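Local coordinates for putative type VI secretion protein (Escherichia coli, PDB 6SJL), which forms the trimeric spike at the tip of the type VI secretion system and carries the Tle1 effector bound to it, at the interface of chains A and B. Coordinates in Å, arbitrary orientation; residue numbers count along the deposited sequence, not the author numbering. Chains: chain A/B, Putative type VI secretion protein.

The interface of chains A and B. Residues chain A 656-659, 682; chain B 663-666, 668.
The backbone N of A:Thr659 donates to the carbonyl O of B:Ser666 over 3.0 Å, a fairly straight bond with the donor in the plane of that carbonyl. The carbonyl O of the same residue accepts in turn from the backbone N of B:Thr668, two residues beyond B:Ser666, at 3.1 Å, the donor tilted 27° from the carbonyl plane. The two main chains are thus laced together as neighbouring parallel strands. Within the turns that precede them A:Asn658 supplies the side-chain link. Its CG stands anti to its own carbonyl carbon (chi1 -68°), which turns the amide toward B:Ser666 and brings OD1 within 3.1 Å of the B:Ser666 backbone N, a weak and strongly bent hydrogen bond. The amide carbon CG of A:Asn658 rests 4.0 Å from B:Ser666 CB. Another weak bond, though a straight one, runs from the backbone N of B:Gln665 to the carbonyl O of A:Asp657. Next to it the side chains of A:Asp657 and B:Gln665 run parallel to each other, tips in one direction; B:Gln665 CB packs 3.7 Å from A:Asp657 CA, while the carboxylate and amide planes are turned 63° apart. The B:Gln665 chain is bent at chi2, and its CG passes near the carboxylate oxygen OD2 of A:Asp657. The site lies at the turns following strand 651-655 of chain A and strand 659-663 of chain B, leading into A 659-663 and B 667-671, where short strands of these two members of the trimer stack as successive strands of the intertwined, triple-stranded beta-helical spike of VgrG.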
# COMPACT_ATOMS: atom_id res chain seq x y z
N GLY A 656 8.59 -13.57 2.30
CA GLY A 656 8.34 -14.85 1.66
C GLY A 656 6.87 -15.18 1.62
O GLY A 656 6.38 -15.76 0.65
N ASP A 657 6.16 -14.88 2.69
CA ASP A 657 4.71 -14.91 2.81
C ASP A 657 4.14 -13.51 2.60
O ASP A 657 4.67 -12.71 1.83
CB ASP A 657 4.30 -15.49 4.15
CG ASP A 657 4.43 -16.98 4.21
OD1 ASP A 657 4.28 -17.53 5.32
OD2 ASP A 657 4.70 -17.59 3.16
N ASN A 658 2.99 -13.25 3.20
CA ASN A 658 2.36 -11.94 3.19
C ASN A 658 3.22 -10.80 3.71
O ASN A 658 4.13 -11.01 4.51
CB ASN A 658 1.09 -11.98 4.03
CG ASN A 658 0.03 -12.82 3.43
OD1 ASN A 658 0.25 -13.50 2.45
ND2 ASN A 658 -1.15 -12.74 3.98
N THR A 659 2.94 -9.59 3.27
CA THR A 659 3.34 -8.39 3.98
C THR A 659 2.05 -7.75 4.44
O THR A 659 1.28 -7.25 3.62
CB THR A 659 4.13 -7.42 3.11
OG1 THR A 659 5.36 -8.01 2.72
CG2 THR A 659 4.42 -6.17 3.90
N GLN A 682 -3.65 -13.39 -7.70
CA GLN A 682 -4.93 -13.54 -7.02
C GLN A 682 -5.72 -12.25 -6.92
O GLN A 682 -6.58 -12.13 -6.06
CB GLN A 682 -4.72 -14.14 -5.63
CG GLN A 682 -4.30 -15.55 -5.71
CD GLN A 682 -3.45 -15.95 -4.58
OE1 GLN A 682 -3.69 -15.55 -3.45
NE2 GLN A 682 -2.44 -16.75 -4.85
N ALA B 663 6.04 -9.05 -1.83
CA ALA B 663 5.46 -10.14 -1.07
C ALA B 663 5.46 -11.38 -1.92
O ALA B 663 5.07 -11.34 -3.09
CB ALA B 663 4.06 -9.78 -0.60
N GLY B 664 5.97 -12.48 -1.37
CA GLY B 664 5.90 -13.75 -2.06
C GLY B 664 4.50 -14.33 -2.07
O GLY B 664 4.17 -15.12 -2.94
N GLN B 665 3.74 -14.05 -1.04
CA GLN B 665 2.29 -14.18 -0.95
C GLN B 665 1.62 -12.82 -1.11
O GLN B 665 2.09 -11.96 -1.85
CB GLN B 665 1.92 -14.90 0.33
CG GLN B 665 2.27 -16.35 0.35
CD GLN B 665 1.90 -17.09 -0.90
OE1 GLN B 665 0.87 -16.83 -1.52
NE2 GLN B 665 2.72 -18.05 -1.28
N SER B 666 0.45 -12.66 -0.52
CA SER B 666 -0.35 -11.45 -0.61
C SER B 666 0.30 -10.26 0.09
O SER B 666 1.16 -10.40 0.94
CB SER B 666 -1.71 -11.69 0.01
OG SER B 666 -2.46 -12.60 -0.75
N THR B 668 -1.42 -7.23 2.19
CA THR B 668 -2.71 -6.84 2.70
C THR B 668 -2.56 -5.65 3.62
O THR B 668 -1.57 -5.54 4.33
CB THR B 668 -3.37 -8.00 3.43
OG1 THR B 668 -2.68 -8.24 4.65
CG2 THR B 668 -3.30 -9.25 2.60